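Local coordinates for protein lactaldehyde dehydrogenase (Methanocaldococcus jannaschii, PDB 3PQA) that oxidises lactaldehyde to lactate with NAD as the preferred cofactor, a step in the biosynthesis of coenzyme F420, at residues B[20-25]-B[346-351]; B[79-84]-B[306-311]; B[247-252]-B[382-387]; B[363-368]-B[375-380]. All coordinates share one frame; numbering follows the deposited sequence.

Contact 1 of 4, residues B[20-25]-B[346-351]; sequences YSLEVI and RDKALF
Leu22 and Lys348 meet through carbon alone. CD1 of Leu22 reaches CD of Lys348 at 3.7 Å and sits almost as near to its CB and CG, so one methyl branch lies across the aliphatic part of the lysine. The second apolar touch is looser: CE1 of Tyr20 comes 4.2 Å from CD2 of Leu350, with the methyl set obliquely to the ring. The CB of Tyr20 points away from the hairpin, and it is the trans chi1 of -175° that carries the ring back to it.

The polar side is thin, and no direct hydrogen bond crosses the contact. Lys348 bends at chi3 (-68°), leaving NZ 3.9 Å from the Tyr20 carbonyl O, too far for a bond. A water accepts from Ala349 N at 2.9 Å and donates weakly to Tyr20 O, 3.4 Å away.

Each partner is shaped by its own bonds. Ser21 OG accepts from Glu23 N in an ST turn. Residues 347-350 form a type II' turn, the tight two-residue bend of a beta hairpin, and Arg346 NH1 braces it by donating to Lys348 O at 2.9 Å.

Arg346 also pairs with Glu327 of helix 320-335, and Leu22 packs on Val320 of that helix. Both partners therefore touch helix 320-335, and the hairpin end of strands 346-347 and 350-357 meets the loop before strand 24-28.

Contact 2 of 4, residues B[79-84]-B[306-311]; sequences ILAIDA and NPLDEK
Ala81 and Pro307 make the close part of this contact, where a helix backbone lies against a turn and the CA atoms of Ala81 and Pro307 are 5.4 Å apart. CG of Pro307 comes 3.6 Å from Ala81 O, and its CB is nearly as near, so the flank of the pyrrolidine ring rests on a carbonyl of helix 73-84. The methyl of Ala81 stands a little further off, its CB 4.3 Å from CB of Pro307, and also meets CD2 of Leu308 at 3.8 Å. Ala81 and Pro307 are both buried, and the touch is wholly van der Waals.

The turn itself is a type I beta turn from Asn306 to Asp309, in the loop between helices 288-300 and 320-335. Asn306 OD1 accepts from Leu308 N at 3.0 Å, an Asx turn whose donor stands well above the carbonyl plane (42°). A second Asx turn follows at once, with Asp309 OD1 taking Lys311 N on its anti side.

Toward solvent the packing slackens. Leu308 forks over the helix: while CD2 holds Ala81, CD1 reaches CG1 of Ile82 at 4.0 Å, and Leu308 and Ile82 both remain partly exposed. Beyond them Asp309, Glu310 and Lys311 are exposed, although Glu310 is drawn back to the protein by a salt bridge to Arg92 of helix 88-111.

Contact 3 of 4, residues B[247-252]-B[382-387]; sequences PNIVLK and EEMIDI
Met384 lays its thioether over the face of the sheet at strand 246-250, joining the short helix 384-388 to a mixed sheet of this aldehyde dehydrogenase in a helix-on-sheet contact. Its sulfur does most of the touching. SD lies 3.6 Å from CG2 of Ile249 and 3.5 Å from CD2 of Leu251, so two methyls from residues two apart on the chain close on one sulfur. All of it is apolar; no hydrogen bond crosses, and the residues that touch are buried.

The methionine chain is extended beyond CG (chi2 174°, chi3 175°), and this reach carries the sulfur from the helix to the strand, while the CA atoms of Ile249 and Met384 remain 7.3 Å apart. Ile249 turns its CB toward the helix, with CG2 trans to the backbone N. Leu251 lies just past the end of the strand, and its CD2 end swings in to SD.

The next shell fixes both partners. Backbone bonds from Ile249 to Ala398 and Phe400 tie its strand to parallel strand 396-400, while Asn248 bonds to Met280 and Leu282 of strand 278-284. Phe410 of helix 404-413 touches both Ile249 and Met384, and Leu251 packs on Lys406 of the same helix. Within the short helix, Ile387 N bonds to Glu383 O. At the far end of the methionine, CE halts 4.1 Å from the carbonyl O of Val250.

Contact 4 of 4, residues B[363-368]-B[375-380]; sequences ILCKTE and PIIRTN
Leu364 and Cys365 both place their gamma atom beside the backbone N: chi1 of -66° sets the CD1 branch of Leu364 beside Pro375, and chi1 of -62° sets Cys365 SG against Ile377. The contact folds the connection between two parallel neighbours of the mixed sheet, strands 350-357 and 373-379, back over the second of them. CB of Leu364 meets the proline directly, 3.8 Å from both CB and CG of Pro375. CD1 of Leu364 is 3.9 Å from Pro375 CB, and the two side chains run obliquely to each other. The residue after next on the strand, Ile377, offers its CG1 branch: CD1 lies 3.7 Å from Cys365 SG. All four side chains are buried, and the contact is apolar throughout.

Val329 and Ala333 of helix 320-335 also pack on Leu364. The turn is held from within at Ile363 O, which accepts from Lys366 N at 3.1 Å and, on the opposite face of its carbonyl plane, from the hydroxyl of Thr367, whose OG1 is 2.8 Å away.

Contacts 3 and 4 are buried and apolar; a sulfur is the centre of contact 3 but makes only one of two touches in contact 4. Both sit on the mixed sheet containing strands 246-250 and 373-379, with 278-284 between them, and they meet where Met384 CG packs on Thr379 CG2, 3.6 Å away. Contacts 1 and 2 are only partly buried. Their joint is Tyr20, whose ring packs on Asn306 and Pro307, while Ile25 reaches Ile82. An ST turn and a hairpin turn shape contact 1, which adds a bridging water; a helix and Asx turns shape contact 2. Contact 1 reaches the sheet of contacts 3 and 4 through strand 350-357, next to strand 373-379.

Contact 1 of 4, residues B[20-25]-B[346-351]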
loop_
_atom_site.group_PDB
_atom_site.type_symbol
_atom_site.label_atom_id
_atom_site.label_comp_id
_atom_site.label_asym_id
_atom_site.label_seq_id
_atom_site.Cartn_x
_atom_site.Cartn_y
_atom_site.Cartn_z
ATOM N N TYR B 20 1.199 -32.557 -34.019
ATOM C CA TYR B 20 2.332 -32.814 -34.904
ATOM C C TYR B 20 2.093 -34.044 -35.781
ATOM O O TYR B 20 2.326 -34.004 -36.986
ATOM C CB TYR B 20 3.646 -32.962 -34.132
ATOM C CG TYR B 20 4.843 -33.116 -35.050
ATOM C CD1 TYR B 20 5.381 -32.009 -35.712
ATOM C CD2 TYR B 20 5.423 -34.367 -35.280
ATOM C CE1 TYR B 20 6.477 -32.137 -36.567
ATOM C CE2 TYR B 20 6.519 -34.509 -36.143
ATOM C CZ TYR B 20 7.042 -33.383 -36.774
ATOM O OH TYR B 20 8.124 -33.480 -37.628
ATOM N N SER B 21 1.625 -35.127 -35.168
ATOM C CA SER B 21 1.402 -36.389 -35.880
ATOM C C SER B 21 -0.035 -36.524 -36.374
ATOM O O SER B 21 -0.321 -37.330 -37.266
ATOM C CB SER B 21 1.755 -37.573 -34.976
ATOM O OG SER B 21 0.821 -37.694 -33.912
ATOM N N LEU B 22 -0.931 -35.738 -35.781
ATOM C CA LEU B 22 -2.376 -35.791 -36.056
ATOM C C LEU B 22 -3.037 -37.089 -35.575
ATOM O O LEU B 22 -4.213 -37.343 -35.851
ATOM C CB LEU B 22 -2.684 -35.469 -37.529
ATOM C CG LEU B 22 -2.101 -34.125 -37.998
ATOM C CD1 LEU B 22 -2.391 -33.898 -39.480
ATOM C CD2 LEU B 22 -2.601 -32.947 -37.152
ATOM N N GLU B 23 -2.276 -37.872 -34.816
ATOM C CA GLU B 23 -2.779 -39.076 -34.165
ATOM C C GLU B 23 -3.658 -38.735 -32.971
ATOM O O GLU B 23 -3.423 -37.733 -32.274
ATOM C CB GLU B 23 -1.613 -39.959 -33.714
ATOM C CG GLU B 23 -0.771 -40.476 -34.875
ATOM C CD GLU B 23 0.158 -41.602 -34.478
ATOM O OE1 GLU B 23 0.919 -41.437 -33.503
ATOM O OE2 GLU B 23 0.132 -42.659 -35.152
ATOM N N VAL B 24 -4.674 -39.568 -32.750
ATOM C CA VAL B 24 -5.499 -39.494 -31.552
ATOM C C VAL B 24 -4.673 -40.055 -30.402
ATOM O O VAL B 24 -4.306 -41.228 -30.417
ATOM C CB VAL B 24 -6.833 -40.287 -31.722
ATOM C CG1 VAL B 24 -7.648 -40.293 -30.422
ATOM C CG2 VAL B 24 -7.667 -39.711 -32.876
ATOM N N ILE B 25 -4.370 -39.205 -29.418
ATOM C CA ILE B 25 -3.601 -39.601 -28.236
ATOM C C ILE B 25 -4.502 -40.436 -27.332
ATOM O O ILE B 25 -4.124 -41.526 -26.895
ATOM C CB ILE B 25 -3.092 -38.372 -27.425
ATOM C CG1 ILE B 25 -2.257 -37.431 -28.295
ATOM C CG2 ILE B 25 -2.283 -38.824 -26.205
ATOM C CD1 ILE B 25 -2.039 -36.059 -27.673
ATOM N N ARG B 346 3.476 -24.572 -45.532
ATOM C CA ARG B 346 2.732 -25.351 -44.547
ATOM C C ARG B 346 2.964 -26.841 -44.823
ATOM O O ARG B 346 3.039 -27.255 -45.977
ATOM C CB ARG B 346 1.238 -25.017 -44.694
ATOM C CG ARG B 346 0.331 -25.592 -43.647
ATOM C CD ARG B 346 -1.101 -25.058 -43.756
ATOM N NE ARG B 346 -1.831 -25.483 -44.951
ATOM C CZ ARG B 346 -2.412 -26.670 -45.123
ATOM N NH1 ARG B 346 -2.335 -27.620 -44.197
ATOM N NH2 ARG B 346 -3.058 -26.916 -46.250
ATOM N N ASP B 347 3.098 -27.633 -43.767
ATOM C CA ASP B 347 3.112 -29.086 -43.887
ATOM C C ASP B 347 2.122 -29.606 -42.860
ATOM O O ASP B 347 2.466 -29.748 -41.684
ATOM C CB ASP B 347 4.505 -29.629 -43.599
ATOM C CG ASP B 347 4.596 -31.136 -43.763
ATOM O OD1 ASP B 347 3.577 -31.799 -44.090
ATOM O OD2 ASP B 347 5.708 -31.667 -43.557
ATOM N N LYS B 348 0.894 -29.865 -43.309
ATOM C CA LYS B 348 -0.247 -30.101 -42.417
ATOM C C LYS B 348 -0.368 -28.916 -41.443
ATOM O O LYS B 348 -0.527 -27.784 -41.881
ATOM C CB LYS B 348 -0.145 -31.452 -41.701
ATOM C CG LYS B 348 -0.147 -32.660 -42.652
ATOM C CD LYS B 348 0.392 -33.897 -41.957
ATOM C CE LYS B 348 1.886 -33.732 -41.657
ATOM N NZ LYS B 348 2.430 -34.844 -40.838
ATOM N N ALA B 349 -0.256 -29.159 -40.143
ATOM C CA ALA B 349 -0.354 -28.064 -39.178
ATOM C C ALA B 349 0.989 -27.368 -38.908
ATOM O O ALA B 349 1.035 -26.341 -38.211
ATOM C CB ALA B 349 -0.995 -28.549 -37.881
ATOM N N LEU B 350 2.074 -27.922 -39.448
ATOM C CA LEU B 350 3.400 -27.346 -39.256
ATOM C C LEU B 350 3.577 -26.125 -40.165
ATOM O O LEU B 350 3.723 -26.246 -41.388
ATOM C CB LEU B 350 4.505 -28.391 -39.466
ATOM C CG LEU B 350 5.929 -28.020 -39.036
ATOM C CD1 LEU B 350 6.009 -27.747 -37.525
ATOM C CD2 LEU B 350 6.929 -29.108 -39.424
ATOM N N PHE B 351 3.535 -24.942 -39.558
ATOM C CA PHE B 351 3.605 -23.701 -40.315
ATOM C C PHE B 351 4.974 -23.065 -40.155
ATOM O O PHE B 351 5.419 -22.799 -39.033
ATOM C CB PHE B 351 2.501 -22.728 -39.892
ATOM C CG PHE B 351 2.046 -21.825 -41.002
ATOM C CD1 PHE B 351 2.837 -20.762 -41.419
ATOM C CD2 PHE B 351 0.836 -22.064 -41.652
ATOM C CE1 PHE B 351 2.435 -19.931 -42.450
ATOM C CE2 PHE B 351 0.426 -21.252 -42.706
ATOM C CZ PHE B 351 1.226 -20.174 -43.104
HETATM O O HOH W 1 0.712 -31.267 -38.326
#

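Contact 2 of 4, residues B[79-84]-B[306-311]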
loop_
_atom_site.group_PDB
_atom_site.type_symbol
_atom_site.label_atom_id
_atom_site.label_comp_id
_atom_site.label_asym_id
_atom_site.label_seq_id
_atom_site.Cartn_x
_atom_site.Cartn_y
_atom_site.Cartn_z
ATOM N N ILE B 79 3.778 -34.027 -21.840
ATOM C CA ILE B 79 2.372 -33.884 -22.182
ATOM C C ILE B 79 2.130 -32.589 -22.969
ATOM O O ILE B 79 1.395 -32.598 -23.952
ATOM C CB ILE B 79 1.453 -33.970 -20.940
ATOM C CG1 ILE B 79 1.421 -35.412 -20.409
ATOM C CG2 ILE B 79 0.025 -33.529 -21.301
ATOM C CD1 ILE B 79 0.988 -35.539 -18.939
ATOM N N LEU B 80 2.752 -31.488 -22.547
ATOM C CA LEU B 80 2.652 -30.237 -23.305
ATOM C C LEU B 80 3.176 -30.401 -24.736
ATOM O O LEU B 80 2.570 -29.909 -25.682
ATOM C CB LEU B 80 3.370 -29.085 -22.586
ATOM C CG LEU B 80 2.698 -28.626 -21.282
ATOM C CD1 LEU B 80 3.598 -27.630 -20.542
ATOM C CD2 LEU B 80 1.358 -27.996 -21.572
ATOM N N ALA B 81 4.294 -31.100 -24.882
ATOM C CA ALA B 81 4.891 -31.325 -26.198
ATOM C C ALA B 81 3.953 -32.123 -27.091
ATOM O O ALA B 81 3.692 -31.741 -28.234
ATOM C CB ALA B 81 6.231 -32.032 -26.061
ATOM N N ILE B 82 3.432 -33.220 -26.551
ATOM C CA ILE B 82 2.601 -34.147 -27.309
ATOM C C ILE B 82 1.202 -33.589 -27.602
ATOM O O ILE B 82 0.698 -33.726 -28.718
ATOM C CB ILE B 82 2.543 -35.534 -26.584
ATOM C CG1 ILE B 82 3.921 -36.206 -26.639
ATOM C CG2 ILE B 82 1.481 -36.450 -27.189
ATOM C CD1 ILE B 82 4.119 -37.328 -25.612
ATOM N N ASP B 83 0.593 -32.945 -26.605
ATOM C CA ASP B 83 -0.808 -32.525 -26.680
ATOM C C ASP B 83 -0.962 -31.115 -27.253
ATOM O O ASP B 83 -1.827 -30.875 -28.095
ATOM C CB ASP B 83 -1.444 -32.640 -25.278
ATOM C CG ASP B 83 -2.950 -32.417 -25.264
ATOM O OD1 ASP B 83 -3.612 -32.485 -26.313
ATOM O OD2 ASP B 83 -3.488 -32.181 -24.153
ATOM N N ALA B 84 -0.130 -30.188 -26.784
ATOM C CA ALA B 84 -0.194 -28.796 -27.221
ATOM C C ALA B 84 0.766 -28.492 -28.373
ATOM O O ALA B 84 0.738 -27.398 -28.931
ATOM C CB ALA B 84 0.066 -27.844 -26.027
ATOM N N ASN B 306 9.442 -31.617 -34.920
ATOM C CA ASN B 306 8.825 -32.381 -33.839
ATOM C C ASN B 306 9.101 -31.731 -32.480
ATOM O O ASN B 306 10.263 -31.574 -32.103
ATOM C CB ASN B 306 9.356 -33.821 -33.863
ATOM C CG ASN B 306 8.546 -34.774 -32.991
ATOM O OD1 ASN B 306 7.904 -34.371 -32.013
ATOM N ND2 ASN B 306 8.579 -36.053 -33.344
ATOM N N PRO B 307 8.032 -31.354 -31.747
ATOM C CA PRO B 307 8.205 -30.680 -30.455
ATOM C C PRO B 307 8.923 -31.531 -29.411
ATOM O O PRO B 307 9.475 -30.978 -28.455
ATOM C CB PRO B 307 6.772 -30.368 -30.000
ATOM C CG PRO B 307 5.860 -30.915 -30.984
ATOM C CD PRO B 307 6.622 -31.413 -32.170
ATOM N N LEU B 308 8.933 -32.856 -29.598
ATOM C CA LEU B 308 9.650 -33.752 -28.674
ATOM C C LEU B 308 11.169 -33.719 -28.842
ATOM O O LEU B 308 11.902 -34.143 -27.947
ATOM C CB LEU B 308 9.135 -35.193 -28.785
ATOM C CG LEU B 308 7.863 -35.544 -28.010
ATOM C CD1 LEU B 308 7.416 -36.957 -28.343
ATOM C CD2 LEU B 308 8.048 -35.369 -26.485
ATOM N N ASP B 309 11.633 -33.230 -29.995
ATOM C CA ASP B 309 13.068 -33.110 -30.271
ATOM C C ASP B 309 13.635 -31.937 -29.487
ATOM O O ASP B 309 13.111 -30.818 -29.554
ATOM C CB ASP B 309 13.318 -32.928 -31.772
ATOM C CG ASP B 309 14.764 -33.214 -32.186
ATOM O OD1 ASP B 309 15.714 -32.827 -31.470
ATOM O OD2 ASP B 309 14.951 -33.817 -33.269
ATOM N N GLU B 310 14.708 -32.204 -28.749
ATOM C CA GLU B 310 15.385 -31.187 -27.946
ATOM C C GLU B 310 15.882 -30.022 -28.810
ATOM O O GLU B 310 16.053 -28.908 -28.322
ATOM C CB GLU B 310 16.556 -31.798 -27.163
ATOM C CG GLU B 310 16.190 -32.897 -26.156
ATOM C CD GLU B 310 15.451 -32.376 -24.921
ATOM O OE1 GLU B 310 15.594 -31.181 -24.584
ATOM O OE2 GLU B 310 14.714 -33.168 -24.297
ATOM N N LYS B 311 16.104 -30.283 -30.095
ATOM C CA LYS B 311 16.637 -29.261 -30.994
ATOM C C LYS B 311 15.563 -28.347 -31.607
ATOM O O LYS B 311 15.894 -27.313 -32.198
ATOM C CB LYS B 311 17.466 -29.901 -32.122
ATOM C CG LYS B 311 18.560 -30.871 -31.677
ATOM C CD LYS B 311 19.474 -31.182 -32.866
ATOM C CE LYS B 311 20.076 -32.582 -32.808
ATOM N NZ LYS B 311 21.159 -32.695 -31.782
#

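Contact 3 of 4, residues B[247-252]-B[382-387]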
loop_
_atom_site.group_PDB
_atom_site.type_symbol
_atom_site.label_atom_id
_atom_site.label_comp_id
_atom_site.label_asym_id
_atom_site.label_seq_id
_atom_site.Cartn_x
_atom_site.Cartn_y
_atom_site.Cartn_z
ATOM N N PRO B 247 1.843 -4.491 -31.565
ATOM C CA PRO B 247 2.835 -3.782 -32.386
ATOM C C PRO B 247 4.162 -3.638 -31.674
ATOM O O PRO B 247 4.193 -3.307 -30.488
ATOM C CB PRO B 247 2.194 -2.409 -32.597
ATOM C CG PRO B 247 1.429 -2.180 -31.314
ATOM C CD PRO B 247 0.872 -3.556 -30.962
ATOM N N ASN B 248 5.235 -3.908 -32.415
ATOM C CA ASN B 248 6.585 -3.803 -31.893
ATOM C C ASN B 248 7.318 -2.798 -32.765
ATOM O O ASN B 248 7.433 -2.999 -33.948
ATOM C CB ASN B 248 7.267 -5.179 -31.938
ATOM C CG ASN B 248 6.746 -6.142 -30.861
ATOM O OD1 ASN B 248 7.486 -6.500 -29.944
ATOM N ND2 ASN B 248 5.487 -6.589 -30.984
ATOM N N ILE B 249 7.848 -1.743 -32.148
ATOM C CA ILE B 249 8.326 -0.555 -32.857
ATOM C C ILE B 249 9.832 -0.480 -32.735
ATOM O O ILE B 249 10.356 -0.571 -31.641
ATOM C CB ILE B 249 7.713 0.716 -32.214
ATOM C CG1 ILE B 249 6.205 0.737 -32.474
ATOM C CG2 ILE B 249 8.452 2.012 -32.679
ATOM C CD1 ILE B 249 5.409 1.662 -31.567
ATOM N N VAL B 250 10.520 -0.299 -33.860
ATOM C CA VAL B 250 11.979 -0.243 -33.842
ATOM C C VAL B 250 12.364 1.130 -34.358
ATOM O O VAL B 250 12.216 1.401 -35.560
ATOM C CB VAL B 250 12.610 -1.338 -34.733
ATOM C CG1 VAL B 250 14.158 -1.244 -34.739
ATOM C CG2 VAL B 250 12.168 -2.731 -34.288
ATOM N N LEU B 251 12.830 1.996 -33.458
ATOM C CA LEU B 251 13.265 3.346 -33.855
ATOM C C LEU B 251 14.671 3.309 -34.460
ATOM O O LEU B 251 15.405 2.349 -34.272
ATOM C CB LEU B 251 13.218 4.322 -32.677
ATOM C CG LEU B 251 11.847 4.551 -32.028
ATOM C CD1 LEU B 251 11.909 5.744 -31.095
ATOM C CD2 LEU B 251 10.788 4.791 -33.079
ATOM N N LYS B 252 15.047 4.361 -35.177
ATOM C CA LYS B 252 16.320 4.362 -35.903
ATOM C C LYS B 252 17.554 4.309 -35.000
ATOM O O LYS B 252 18.638 3.979 -35.469
ATOM C CB LYS B 252 16.405 5.559 -36.860
ATOM C CG LYS B 252 16.449 6.917 -36.172
ATOM C CD LYS B 252 16.435 8.043 -37.215
ATOM C CE LYS B 252 16.451 9.411 -36.554
ATOM N NZ LYS B 252 15.157 9.707 -35.850
ATOM N N GLU B 382 6.980 9.567 -36.817
ATOM C CA GLU B 382 5.751 10.255 -36.431
ATOM C C GLU B 382 4.456 9.544 -36.806
ATOM O O GLU B 382 3.387 9.950 -36.353
ATOM C CB GLU B 382 5.745 11.711 -36.919
ATOM C CG GLU B 382 6.753 12.597 -36.188
ATOM C CD GLU B 382 6.667 12.492 -34.659
ATOM O OE1 GLU B 382 7.726 12.640 -34.004
ATOM O OE2 GLU B 382 5.559 12.261 -34.114
ATOM N N GLU B 383 4.557 8.490 -37.608
ATOM C CA GLU B 383 3.396 7.691 -38.010
ATOM C C GLU B 383 3.163 6.510 -37.067
ATOM O O GLU B 383 2.104 5.866 -37.099
ATOM C CB GLU B 383 3.612 7.120 -39.412
ATOM C CG GLU B 383 3.905 8.147 -40.472
ATOM C CD GLU B 383 2.777 9.142 -40.631
ATOM O OE1 GLU B 383 3.073 10.337 -40.831
ATOM O OE2 GLU B 383 1.593 8.735 -40.559
ATOM N N MET B 384 4.176 6.204 -36.266
ATOM C CA MET B 384 4.243 4.914 -35.579
ATOM C C MET B 384 3.181 4.740 -34.499
ATOM O O MET B 384 2.567 3.667 -34.404
ATOM C CB MET B 384 5.654 4.678 -35.020
ATOM C CG MET B 384 6.663 4.334 -36.106
ATOM S SD MET B 384 8.348 4.230 -35.476
ATOM C CE MET B 384 9.184 3.681 -36.988
ATOM N N ILE B 385 2.950 5.786 -33.704
ATOM C CA ILE B 385 1.981 5.692 -32.609
ATOM C C ILE B 385 0.587 5.504 -33.197
ATOM O O ILE B 385 -0.168 4.667 -32.721
ATOM C CB ILE B 385 2.064 6.878 -31.624
ATOM C CG1 ILE B 385 3.331 6.726 -30.778
ATOM C CG2 ILE B 385 0.850 6.913 -30.690
ATOM C CD1 ILE B 385 3.731 7.922 -29.962
ATOM N N ASP B 386 0.266 6.254 -34.250
ATOM C CA ASP B 386 -1.039 6.108 -34.906
ATOM C C ASP B 386 -1.233 4.710 -35.492
ATOM O O ASP B 386 -2.296 4.118 -35.305
ATOM C CB ASP B 386 -1.260 7.191 -35.969
ATOM C CG ASP B 386 -1.538 8.577 -35.362
ATOM O OD1 ASP B 386 -1.986 8.691 -34.186
ATOM O OD2 ASP B 386 -1.327 9.566 -36.095
ATOM N N ILE B 387 -0.214 4.160 -36.159
ATOM C CA ILE B 387 -0.339 2.792 -36.689
ATOM C C ILE B 387 -0.510 1.782 -35.539
ATOM O O ILE B 387 -1.397 0.908 -35.575
ATOM C CB ILE B 387 0.856 2.374 -37.566
ATOM C CG1 ILE B 387 0.910 3.218 -38.848
ATOM C CG2 ILE B 387 0.762 0.889 -37.909
ATOM C CD1 ILE B 387 2.282 3.186 -39.529
#

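Contact 4 of 4, residues B[363-368]-B[375-380]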
loop_
_atom_site.group_PDB
_atom_site.type_symbol
_atom_site.label_atom_id
_atom_site.label_comp_id
_atom_site.label_asym_id
_atom_site.label_seq_id
_atom_site.Cartn_x
_atom_site.Cartn_y
_atom_site.Cartn_z
ATOM N N ILE B 363 -4.085 -6.577 -44.486
ATOM C CA ILE B 363 -4.912 -7.424 -43.615
ATOM C C ILE B 363 -4.183 -7.914 -42.343
ATOM O O ILE B 363 -4.796 -8.022 -41.277
ATOM C CB ILE B 363 -5.545 -8.622 -44.413
ATOM C CG1 ILE B 363 -6.590 -9.372 -43.581
ATOM C CG2 ILE B 363 -4.479 -9.569 -44.952
ATOM C CD1 ILE B 363 -7.858 -8.573 -43.310
ATOM N N LEU B 364 -2.880 -8.181 -42.455
ATOM C CA LEU B 364 -2.104 -8.680 -41.312
ATOM C C LEU B 364 -1.993 -7.666 -40.176
ATOM O O LEU B 364 -1.830 -8.046 -39.019
ATOM C CB LEU B 364 -0.701 -9.117 -41.739
ATOM C CG LEU B 364 -0.602 -10.330 -42.665
ATOM C CD1 LEU B 364 0.836 -10.566 -43.119
ATOM C CD2 LEU B 364 -1.180 -11.570 -42.006
ATOM N N CYS B 365 -2.074 -6.381 -40.507
ATOM C CA CYS B 365 -2.022 -5.320 -39.487
ATOM C C CYS B 365 -3.305 -5.249 -38.636
ATOM O O CYS B 365 -3.350 -4.546 -37.624
ATOM C CB CYS B 365 -1.744 -3.962 -40.132
ATOM S SG CYS B 365 -0.159 -3.863 -40.971
ATOM N N LYS B 366 -4.347 -5.963 -39.057
ATOM C CA LYS B 366 -5.625 -5.915 -38.365
ATOM C C LYS B 366 -6.055 -7.284 -37.855
ATOM O O LYS B 366 -7.063 -7.399 -37.172
ATOM C CB LYS B 366 -6.715 -5.344 -39.288
ATOM C CG LYS B 366 -6.544 -3.869 -39.647
ATOM C CD LYS B 366 -6.703 -2.955 -38.404
ATOM C CE LYS B 366 -6.855 -1.464 -38.779
ATOM N NZ LYS B 366 -8.157 -1.166 -39.457
ATOM N N THR B 367 -5.282 -8.315 -38.169
ATOM C CA THR B 367 -5.710 -9.688 -37.926
ATOM C C THR B 367 -4.773 -10.407 -36.965
ATOM O O THR B 367 -3.567 -10.519 -37.222
ATOM C CB THR B 367 -5.803 -10.476 -39.262
ATOM O OG1 THR B 367 -6.644 -9.768 -40.183
ATOM C CG2 THR B 367 -6.352 -11.889 -39.049
ATOM N N GLU B 368 -5.325 -10.895 -35.856
ATOM C CA GLU B 368 -4.567 -11.767 -34.961
ATOM C C GLU B 368 -4.534 -13.176 -35.550
ATOM O O GLU B 368 -5.568 -13.858 -35.591
ATOM C CB GLU B 368 -5.170 -11.793 -33.550
ATOM C CG GLU B 368 -4.353 -12.631 -32.570
ATOM C CD GLU B 368 -4.922 -12.663 -31.153
ATOM O OE1 GLU B 368 -6.160 -12.632 -30.982
ATOM O OE2 GLU B 368 -4.123 -12.734 -30.209
ATOM N N PRO B 375 4.246 -9.457 -40.268
ATOM C CA PRO B 375 4.279 -8.309 -41.173
ATOM C C PRO B 375 5.223 -7.243 -40.637
ATOM O O PRO B 375 5.228 -6.951 -39.428
ATOM C CB PRO B 375 2.847 -7.796 -41.149
ATOM C CG PRO B 375 2.369 -8.159 -39.747
ATOM C CD PRO B 375 3.069 -9.434 -39.375
ATOM N N ILE B 376 6.028 -6.691 -41.540
ATOM C CA ILE B 376 6.957 -5.618 -41.217
ATOM C C ILE B 376 6.554 -4.423 -42.067
ATOM O O ILE B 376 6.367 -4.567 -43.280
ATOM C CB ILE B 376 8.418 -6.010 -41.538
ATOM C CG1 ILE B 376 8.852 -7.208 -40.670
ATOM C CG2 ILE B 376 9.355 -4.799 -41.333
ATOM C CD1 ILE B 376 10.175 -7.836 -41.061
ATOM N N ILE B 377 6.407 -3.260 -41.433
ATOM C CA ILE B 377 5.994 -2.047 -42.117
ATOM C C ILE B 377 7.067 -1.002 -41.920
ATOM O O ILE B 377 7.391 -0.650 -40.780
ATOM C CB ILE B 377 4.658 -1.490 -41.562
ATOM C CG1 ILE B 377 3.535 -2.529 -41.655
ATOM C CG2 ILE B 377 4.292 -0.158 -42.246
ATOM C CD1 ILE B 377 3.487 -3.506 -40.461
ATOM N N ARG B 378 7.642 -0.507 -43.013
ATOM C CA ARG B 378 8.629 0.563 -42.877
ATOM C C ARG B 378 7.908 1.906 -42.897
ATOM O O ARG B 378 6.996 2.124 -43.702
ATOM C CB ARG B 378 9.744 0.477 -43.938
ATOM C CG ARG B 378 9.399 1.036 -45.309
ATOM C CD ARG B 378 10.600 0.924 -46.238
ATOM N NE ARG B 378 10.962 -0.470 -46.488
ATOM C CZ ARG B 378 12.183 -0.897 -46.804
ATOM N NH1 ARG B 378 12.402 -2.193 -47.007
ATOM N NH2 ARG B 378 13.190 -0.033 -46.911
ATOM N N THR B 379 8.276 2.792 -41.981
ATOM C CA THR B 379 7.582 4.056 -41.862
ATOM C C THR B 379 8.448 5.122 -41.204
ATOM O O THR B 379 9.579 4.850 -40.812
ATOM C CB THR B 379 6.244 3.886 -41.086
ATOM O OG1 THR B 379 5.507 5.107 -41.156
ATOM C CG2 THR B 379 6.498 3.524 -39.643
ATOM N N ASN B 380 7.920 6.334 -41.084
ATOM C CA ASN B 380 8.608 7.357 -40.317
ATOM C C ASN B 380 8.158 7.382 -38.860
ATOM O O ASN B 380 7.068 6.925 -38.521
ATOM C CB ASN B 380 8.451 8.725 -40.970
ATOM C CG ASN B 380 9.283 8.853 -42.223
ATOM O OD1 ASN B 380 10.498 8.618 -42.206
ATOM N ND2 ASN B 380 8.640 9.227 -43.322
#